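Local coordinates for siroheme decarboxylase (Hydrogenobacter thermophilus, PDB 4CH7), which catalyses the decarboxylation of siroheme to 12,18-didecarboxysiroheme, releasing two molecules of carbon dioxide, in the biosynthesis of heme d1, at residues F84-P89 / E311-R316; S92-R97 / L103-A108. One frame throughout, in Å; residues are numbered along the deposited sequence.

Contact 1 (F84-P89 / E311-R316)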
ATOM      1  N   PHE A  84      13.004  11.152 -11.095  1.00 58.26           N
ATOM      2  CA  PHE A  84      12.832  12.167 -10.061  1.00 60.31           C
ATOM      3  C   PHE A  84      11.800  11.696  -9.040  1.00 58.82           C
ATOM      4  O   PHE A  84      12.003  11.818  -7.831  1.00 57.63           O
ATOM      5  CB  PHE A  84      12.389  13.498 -10.672  1.00 56.83           C
ATOM      6  CG  PHE A  84      12.016  14.536  -9.650  1.00 59.77           C
ATOM      7  CD1 PHE A  84      12.994  15.303  -9.033  1.00 57.78           C
ATOM      8  CD2 PHE A  84      10.688  14.741  -9.301  1.00 60.27           C
ATOM      9  CE1 PHE A  84      12.657  16.260  -8.086  1.00 61.03           C
ATOM     10  CE2 PHE A  84      10.341  15.695  -8.357  1.00 59.31           C
ATOM     11  CZ  PHE A  84      11.327  16.455  -7.748  1.00 57.16           C
ATOM     12  N   VAL A  85      10.691  11.159  -9.544  1.00 59.28           N
ATOM     13  CA  VAL A  85       9.614  10.649  -8.701  1.00 66.11           C
ATOM     14  C   VAL A  85      10.099   9.517  -7.793  1.00 62.92           C
ATOM     15  O   VAL A  85       9.825   9.515  -6.589  1.00 64.44           O
ATOM     16  CB  VAL A  85       8.430  10.151  -9.553  1.00 57.62           C
ATOM     17  CG1 VAL A  85       7.385   9.481  -8.679  1.00 59.16           C
ATOM     18  CG2 VAL A  85       7.814  11.301 -10.327  1.00 57.78           C
ATOM     19  N   ASN A  86      10.825   8.567  -8.380  1.00 64.81           N
ATOM     20  CA  ASN A  86      11.362   7.425  -7.646  1.00 63.40           C
ATOM     21  C   ASN A  86      12.249   7.837  -6.474  1.00 64.97           C
ATOM     22  O   ASN A  86      12.316   7.143  -5.462  1.00 71.93           O
ATOM     23  CB  ASN A  86      12.146   6.509  -8.590  1.00 71.99           C
ATOM     24  CG  ASN A  86      11.293   5.965  -9.722  1.00 68.89           C
ATOM     25  OD1 ASN A  86      10.100   5.723  -9.555  1.00 61.04           O
ATOM     26  ND2 ASN A  86      11.906   5.766 -10.882  1.00 72.87           N
ATOM     27  N   ALA A  87      12.929   8.972  -6.621  1.00 67.19           N
ATOM     28  CA  ALA A  87      13.799   9.499  -5.573  1.00 77.49           C
ATOM     29  C   ALA A  87      13.038   9.807  -4.285  1.00 65.40           C
ATOM     30  O   ALA A  87      13.595   9.709  -3.190  1.00 68.81           O
ATOM     31  CB  ALA A  87      14.529  10.739  -6.067  1.00 73.66           C
ATOM     32  N   CYS A  88      11.768  10.179  -4.419  1.00 61.81           N
ATOM     33  CA  CYS A  88      10.940  10.463  -3.254  1.00 67.85           C
ATOM     34  C   CYS A  88      10.683   9.206  -2.433  1.00 61.94           C
ATOM     35  O   CYS A  88      10.147   8.223  -2.946  1.00 65.32           O
ATOM     36  CB  CYS A  88       9.614  11.096  -3.669  1.00 62.89           C
ATOM     37  SG  CYS A  88       8.537  11.499  -2.278  1.00 57.62           S
ATOM     38  N   PRO A  89      11.070   9.239  -1.149  1.00 61.64           N
ATOM     39  CA  PRO A  89      10.901   8.121  -0.215  1.00 58.84           C
ATOM     40  C   PRO A  89       9.430   7.843   0.069  1.00 63.53           C
ATOM     41  O   PRO A  89       9.101   6.770   0.572  1.00 65.71           O
ATOM     42  CB  PRO A  89      11.591   8.622   1.060  1.00 64.61           C
ATOM     43  CG  PRO A  89      12.523   9.716   0.598  1.00 67.27           C
ATOM     44  CD  PRO A  89      11.786  10.368  -0.531  1.00 64.71           C
ATOM     45  N   GLU A 311       7.154  -0.131 -15.221  1.00 66.72           N
ATOM     46  CA  GLU A 311       7.192  -0.063 -13.763  1.00 68.93           C
ATOM     47  C   GLU A 311       8.522   0.535 -13.320  1.00 75.42           C
ATOM     48  O   GLU A 311       9.561  -0.126 -13.377  1.00 69.59           O
ATOM     49  CB  GLU A 311       6.995  -1.444 -13.132  1.00 74.88           C
ATOM     50  CG  GLU A 311       7.011  -1.431 -11.605  1.00 77.43           C
ATOM     51  CD  GLU A 311       6.448  -2.705 -11.001  1.00 82.70           C
ATOM     52  OE1 GLU A 311       6.881  -3.803 -11.407  1.00 76.93           O
ATOM     53  OE2 GLU A 311       5.563  -2.603 -10.127  1.00 83.35           O
ATOM     54  N   PHE A 312       8.484   1.789 -12.885  1.00 61.31           N
ATOM     55  CA  PHE A 312       9.692   2.494 -12.479  1.00 62.23           C
ATOM     56  C   PHE A 312      10.069   2.174 -11.045  1.00 61.94           C
ATOM     57  O   PHE A 312      11.235   2.292 -10.660  1.00 72.07           O
ATOM     58  CB  PHE A 312       9.501   4.001 -12.631  1.00 63.92           C
ATOM     59  CG  PHE A 312       9.309   4.443 -14.048  1.00 64.13           C
ATOM     60  CD1 PHE A 312      10.368   4.409 -14.943  1.00 71.83           C
ATOM     61  CD2 PHE A 312       8.075   4.898 -14.487  1.00 63.67           C
ATOM     62  CE1 PHE A 312      10.200   4.814 -16.253  1.00 75.50           C
ATOM     63  CE2 PHE A 312       7.898   5.307 -15.795  1.00 61.38           C
ATOM     64  CZ  PHE A 312       8.964   5.260 -16.679  1.00 72.43           C
ATOM     65  N   LYS A 313       9.079   1.767 -10.258  1.00 61.83           N
ATOM     66  CA  LYS A 313       9.286   1.568  -8.835  1.00 65.86           C
ATOM     67  C   LYS A 313       8.131   0.802  -8.206  1.00 61.16           C
ATOM     68  O   LYS A 313       6.961   1.126  -8.425  1.00 59.07           O
ATOM     69  CB  LYS A 313       9.444   2.924  -8.146  1.00 62.02           C
ATOM     70  CG  LYS A 313       9.873   2.858  -6.692  1.00 68.92           C
ATOM     71  CD  LYS A 313      10.076   4.260  -6.147  1.00 66.17           C
ATOM     72  CE  LYS A 313      10.620   4.233  -4.735  1.00 70.90           C
ATOM     73  NZ  LYS A 313      10.834   5.608  -4.214  1.00 63.65           N
ATOM     74  N   LYS A 314       8.469  -0.222  -7.431  1.00 70.39           N
ATOM     75  CA  LYS A 314       7.490  -0.916  -6.610  1.00 71.64           C
ATOM     76  C   LYS A 314       8.160  -1.360  -5.323  1.00 76.37           C
ATOM     77  O   LYS A 314       8.592  -2.505  -5.193  1.00 78.32           O
ATOM     78  CB  LYS A 314       6.898  -2.123  -7.333  1.00 68.12           C
ATOM     79  CG  LYS A 314       5.753  -2.775  -6.571  1.00 77.23           C
ATOM     80  CD  LYS A 314       5.321  -4.079  -7.207  1.00 74.47           C
ATOM     81  CE  LYS A 314       3.951  -4.497  -6.698  1.00 78.10           C
ATOM     82  NZ  LYS A 314       3.866  -4.481  -5.213  1.00 67.96           N
ATOM     83  N   VAL A 315       8.265  -0.431  -4.383  1.00 76.72           N
ATOM     84  CA  VAL A 315       8.757  -0.739  -3.054  1.00 74.04           C
ATOM     85  C   VAL A 315       7.622  -0.430  -2.100  1.00 78.95           C
ATOM     86  O   VAL A 315       6.590   0.100  -2.512  1.00 84.40           O
ATOM     87  CB  VAL A 315       9.971   0.134  -2.693  1.00 72.11           C
ATOM     88  CG1 VAL A 315      11.015   0.071  -3.793  1.00 76.26           C
ATOM     89  CG2 VAL A 315       9.543   1.575  -2.469  1.00 81.16           C
ATOM     90  N   ARG A 316       7.795  -0.770  -0.831  1.00 77.43           N
ATOM     91  CA  ARG A 316       6.882  -0.268   0.179  1.00 75.65           C
ATOM     92  C   ARG A 316       7.641   0.661   1.107  1.00 71.45           C
ATOM     93  O   ARG A 316       8.780   0.391   1.492  1.00 78.66           O
ATOM     94  CB  ARG A 316       6.214  -1.396   0.955  1.00 77.82           C
ATOM     95  CG  ARG A 316       7.175  -2.307   1.667  1.00 80.50           C
ATOM     96  CD  ARG A 316       6.434  -3.252   2.580  1.00 89.30           C
ATOM     97  NE  ARG A 316       7.119  -4.533   2.658  1.00 97.60           N
ATOM     98  CZ  ARG A 316       6.874  -5.455   3.579  1.00 97.97           C
ATOM     99  NH1 ARG A 316       5.963  -5.238   4.518  1.00 94.60           N
ATOM    100  NH2 ARG A 316       7.549  -6.592   3.561  1.00 92.41           N
TER
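Lys313 reaches from the C-terminal end of strand 303-314 to the C-terminal end of helix 75-87 and runs alongside Asn86, the two side chains passing in opposite directions. Its CB lies 3.2 Å from Asn86 OD1, and CG passes the same oxygen at longer range. CD is 3.7 Å from both Asn86 OD1 and Asn86 O, and CE comes to 3.4 Å from Asn86 O. With CG anti to the backbone N (chi1 -171°) and every later torsion extended, the chain is a straight rod that delivers NZ to Asn86 O in a very short hydrogen bond of 2.5 Å. Cys88 O is 3.0 Å from Lys313 NZ, and Val91 O, at the start of strand 91-97, accepts a weak bond from the same nitrogen. At the other end, the Asn86 amide crosses Phe312 at about a right angle, with ND2 3.5 Å from Phe312 CB; OD1 is taken by Asn94 ND2 of strand 91-97. Phe312 and Lys313 both face Asn94, a classic beta bulge against strand 91-97. The ammonium thus meets Asn86 O at the helix end, with Cys88 O close by, a setting that may favour its charged form, while the aliphatic part of the lysine packs on the asparagine amide.

Contact 2 (S92-R97 / L103-A108)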
ATOM      1  N   SER A  92       5.586   4.973  -3.395  1.00 62.28           N
ATOM      2  CA  SER A  92       5.630   3.516  -3.280  1.00 58.75           C
ATOM      3  C   SER A  92       5.633   2.841  -4.649  1.00 63.25           C
ATOM      4  O   SER A  92       6.533   2.061  -4.967  1.00 68.54           O
ATOM      5  CB  SER A  92       4.447   3.012  -2.453  1.00 50.29           C
ATOM      6  OG  SER A  92       3.215   3.397  -3.036  1.00 56.32           O
ATOM      7  N   HIS A  93       4.622   3.144  -5.454  1.00 58.32           N
ATOM      8  CA  HIS A  93       4.548   2.622  -6.809  1.00 61.59           C
ATOM      9  C   HIS A  93       4.662   3.767  -7.799  1.00 64.77           C
ATOM     10  O   HIS A  93       4.169   4.862  -7.537  1.00 57.99           O
ATOM     11  CB  HIS A  93       3.229   1.881  -7.025  1.00 65.36           C
ATOM     12  CG  HIS A  93       2.932   0.861  -5.971  1.00 70.06           C
ATOM     13  ND1 HIS A  93       3.438  -0.420  -6.012  1.00 72.80           N
ATOM     14  CD2 HIS A  93       2.183   0.936  -4.845  1.00 74.70           C
ATOM     15  CE1 HIS A  93       3.014  -1.090  -4.954  1.00 73.43           C
ATOM     16  NE2 HIS A  93       2.251  -0.293  -4.232  1.00 77.01           N
ATOM     17  N   ASN A  94       5.324   3.519  -8.925  1.00 56.62           N
ATOM     18  CA  ASN A  94       5.379   4.495 -10.010  1.00 55.32           C
ATOM     19  C   ASN A  94       5.242   3.785 -11.349  1.00 62.18           C
ATOM     20  O   ASN A  94       5.957   2.820 -11.622  1.00 60.61           O
ATOM     21  CB  ASN A  94       6.678   5.306  -9.965  1.00 54.76           C
ATOM     22  CG  ASN A  94       6.687   6.456 -10.963  1.00 58.36           C
ATOM     23  OD1 ASN A  94       5.648   6.839 -11.499  1.00 63.01           O
ATOM     24  ND2 ASN A  94       7.864   7.016 -11.209  1.00 56.53           N
ATOM     25  N   TYR A  95       4.325   4.264 -12.181  1.00 58.65           N
ATOM     26  CA  TYR A  95       4.020   3.585 -13.430  1.00 63.55           C
ATOM     27  C   TYR A  95       3.872   4.541 -14.601  1.00 61.06           C
ATOM     28  O   TYR A  95       3.393   5.668 -14.447  1.00 51.85           O
ATOM     29  CB  TYR A  95       2.739   2.761 -13.281  1.00 63.79           C
ATOM     30  CG  TYR A  95       2.897   1.541 -12.409  1.00 67.28           C
ATOM     31  CD1 TYR A  95       3.472   0.384 -12.909  1.00 74.29           C
ATOM     32  CD2 TYR A  95       2.468   1.541 -11.088  1.00 62.66           C
ATOM     33  CE1 TYR A  95       3.624  -0.735 -12.123  1.00 72.11           C
ATOM     34  CE2 TYR A  95       2.616   0.422 -10.291  1.00 71.57           C
ATOM     35  CZ  TYR A  95       3.196  -0.714 -10.815  1.00 78.87           C
ATOM     36  OH  TYR A  95       3.348  -1.834 -10.031  1.00 79.06           O
ATOM     37  N   GLU A  96       4.299   4.084 -15.772  1.00 52.61           N
ATOM     38  CA  GLU A  96       3.931   4.744 -17.012  1.00 55.79           C
ATOM     39  C   GLU A  96       2.655   4.089 -17.505  1.00 55.26           C
ATOM     40  O   GLU A  96       2.576   2.861 -17.600  1.00 64.30           O
ATOM     41  CB  GLU A  96       5.026   4.605 -18.063  1.00 57.06           C
ATOM     42  CG  GLU A  96       4.612   5.136 -19.427  1.00 64.48           C
ATOM     43  CD  GLU A  96       5.690   4.966 -20.470  1.00 72.33           C
ATOM     44  OE1 GLU A  96       6.852   4.721 -20.092  1.00 71.76           O
ATOM     45  OE2 GLU A  96       5.372   5.081 -21.669  1.00 80.57           O
ATOM     46  N   ARG A  97       1.649   4.904 -17.806  1.00 51.27           N
ATOM     47  CA  ARG A  97       0.359   4.372 -18.221  1.00 53.19           C
ATOM     48  C   ARG A  97      -0.138   4.976 -19.528  1.00 61.50           C
ATOM     49  O   ARG A  97       0.302   6.049 -19.940  1.00 55.71           O
ATOM     50  CB  ARG A  97      -0.679   4.543 -17.109  1.00 59.11           C
ATOM     51  CG  ARG A  97      -0.315   3.811 -15.825  1.00 56.72           C
ATOM     52  CD  ARG A  97      -1.445   3.810 -14.808  1.00 60.33           C
ATOM     53  NE  ARG A  97      -1.061   3.105 -13.589  1.00 50.82           N
ATOM     54  CZ  ARG A  97      -1.136   1.786 -13.438  1.00 65.81           C
ATOM     55  NH1 ARG A  97      -1.580   1.027 -14.431  1.00 54.45           N
ATOM     56  NH2 ARG A  97      -0.764   1.223 -12.298  1.00 57.39           N
ATOM     57  N   LEU A 103       2.016   9.378 -16.405  1.00 46.33           N
ATOM     58  CA  LEU A 103       2.810   8.965 -15.252  1.00 46.82           C
ATOM     59  C   LEU A 103       1.966   8.948 -13.982  1.00 54.70           C
ATOM     60  O   LEU A 103       1.497   9.990 -13.524  1.00 50.21           O
ATOM     61  CB  LEU A 103       4.034   9.868 -15.070  1.00 52.53           C
ATOM     62  CG  LEU A 103       5.056   9.335 -14.066  1.00 50.34           C
ATOM     63  CD1 LEU A 103       5.742   8.097 -14.626  1.00 57.67           C
ATOM     64  CD2 LEU A 103       6.074  10.389 -13.690  1.00 52.78           C
ATOM     65  N   TRP A 104       1.784   7.757 -13.417  1.00 59.16           N
ATOM     66  CA  TRP A 104       0.975   7.584 -12.220  1.00 54.54           C
ATOM     67  C   TRP A 104       1.795   6.994 -11.086  1.00 57.25           C
ATOM     68  O   TRP A 104       2.404   5.931 -11.238  1.00 50.34           O
ATOM     69  CB  TRP A 104      -0.209   6.668 -12.518  1.00 54.57           C
ATOM     70  CG  TRP A 104      -1.241   7.302 -13.389  1.00 51.87           C
ATOM     71  CD1 TRP A 104      -1.141   7.572 -14.721  1.00 52.70           C
ATOM     72  CD2 TRP A 104      -2.546   7.741 -12.988  1.00 44.39           C
ATOM     73  NE1 TRP A 104      -2.301   8.159 -15.173  1.00 49.45           N
ATOM     74  CE2 TRP A 104      -3.179   8.271 -14.125  1.00 46.24           C
ATOM     75  CE3 TRP A 104      -3.238   7.735 -11.774  1.00 43.75           C
ATOM     76  CZ2 TRP A 104      -4.478   8.795 -14.082  1.00 42.07           C
ATOM     77  CZ3 TRP A 104      -4.522   8.253 -11.733  1.00 45.81           C
ATOM     78  CH2 TRP A 104      -5.130   8.773 -12.878  1.00 40.32           C
ATOM     79  N   PHE A 105       1.810   7.682  -9.950  1.00 52.49           N
ATOM     80  CA  PHE A 105       2.484   7.154  -8.775  1.00 46.74           C
ATOM     81  C   PHE A 105       1.670   7.335  -7.500  1.00 51.08           C
ATOM     82  O   PHE A 105       0.802   8.209  -7.410  1.00 53.06           O
ATOM     83  CB  PHE A 105       3.897   7.735  -8.625  1.00 49.72           C
ATOM     84  CG  PHE A 105       3.939   9.226  -8.475  1.00 49.97           C
ATOM     85  CD1 PHE A 105       3.946  10.048  -9.594  1.00 50.04           C
ATOM     86  CD2 PHE A 105       4.007   9.806  -7.217  1.00 55.62           C
ATOM     87  CE1 PHE A 105       3.997  11.425  -9.461  1.00 55.61           C
ATOM     88  CE2 PHE A 105       4.060  11.180  -7.072  1.00 52.09           C
ATOM     89  CZ  PHE A 105       4.058  11.992  -8.196  1.00 52.86           C
ATOM     90  N   THR A 106       1.944   6.479  -6.524  1.00 50.43           N
ATOM     91  CA  THR A 106       1.315   6.582  -5.218  1.00 51.33           C
ATOM     92  C   THR A 106       2.244   7.343  -4.286  1.00 55.16           C
ATOM     93  O   THR A 106       3.397   6.952  -4.093  1.00 53.04           O
ATOM     94  CB  THR A 106       1.008   5.197  -4.625  1.00 49.15           C
ATOM     95  OG1 THR A 106       0.061   4.518  -5.461  1.00 55.85           O
ATOM     96  CG2 THR A 106       0.437   5.333  -3.220  1.00 62.80           C
ATOM     97  N   LEU A 107       1.746   8.442  -3.728  1.00 49.92           N
ATOM     98  CA  LEU A 107       2.539   9.254  -2.816  1.00 46.81           C
ATOM     99  C   LEU A 107       1.970   9.188  -1.411  1.00 48.21           C
ATOM    100  O   LEU A 107       0.765   9.344  -1.218  1.00 52.10           O
ATOM    101  CB  LEU A 107       2.583  10.710  -3.284  1.00 49.55           C
ATOM    102  CG  LEU A 107       3.260  11.712  -2.343  1.00 53.07           C
ATOM    103  CD1 LEU A 107       4.714  11.336  -2.120  1.00 53.99           C
ATOM    104  CD2 LEU A 107       3.152  13.123  -2.889  1.00 43.63           C
ATOM    105  N   ALA A 108       2.840   8.944  -0.436  1.00 45.73           N
ATOM    106  CA  ALA A 108       2.452   8.992   0.970  1.00 49.67           C
ATOM    107  C   ALA A 108       3.327  10.006   1.693  1.00 51.66           C
ATOM    108  O   ALA A 108       4.555   9.943   1.607  1.00 50.19           O
ATOM    109  CB  ALA A 108       2.589   7.624   1.609  1.00 47.98           C
TER
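Tyr95 and Trp104 face each other as a hydrogen-bonded pair in the antiparallel beta hairpin of strands 92-97 and 103-108, part of the ferredoxin-like AsnC-type ligand-binding domain; the strand axes are 4.6 Å apart. Tyr95 N to Trp104 O is 2.7 Å, and the return bond from Trp104 N to Tyr95 O is the straighter, at 166° about the hydrogen. Toward the other end a classic beta bulge breaks the regular pairing: Ser92 and His93 both lie opposite Thr106, with Ser92 N bonded to Thr106 O and Thr106 N to His93 O. The tight part is the face carrying Asn94, Glu96, Leu103 and Phe105, which lies under helix 75-87. Here Leu103 CD1 wedges against Asn94 OD1, 3.4 Å away, and against Tyr95 O. Asn94 OD1 also meets Phe105 CB; the amide, whose polar partner is Asn86, stands 79° from the phenyl plane. Phe105 CG takes the position between backbone N and carbonyl carbon (chi1 60°), which turns the ring away from strand 92-97, where it meets Phe71 edge-to-face. The looser part is the ring of His93, the inferred active-site residue: Thr106 OG1 lies near the imidazole plane at its edge, 4.2 Å from His93 CD2. Ser92 OG packs closer, 3.3 Å from Thr106 CB. On the Trp104 face the extended Arg97 chain crosses the indole at about a right angle, with CD 3.8 Å from Trp104 CG, and Arg97 NH1 bonds Leu306 O of the neighbouring strand. Arg97 NE, buried without a polar partner, lies 3.8 Å from Trp104 CB, which sits in the guanidinium plane at its edge.

In the fold
From the N terminus, the chain passes the first HTH domain before helix 75-87, whose end supplies the first half of contact 1. Strands 91-97 and 103-109 follow at once, and contact 2 closes their short hairpin loop. Helix 116-126 and barrel strand 132-139 come next, then the second HTH domain and most of the second AsnC-like domain, before strand 303-314 returns to close contact 1, a loop more than 220 residues long in which contact 2 is nested. Strand 91-97 lies between its hairpin partner and strand 303-314 in the eight-stranded barrel, where Lys313 O pairs with Asn94 N. Together the contacts tie a first-domain helix and hairpin to the last strand of the second.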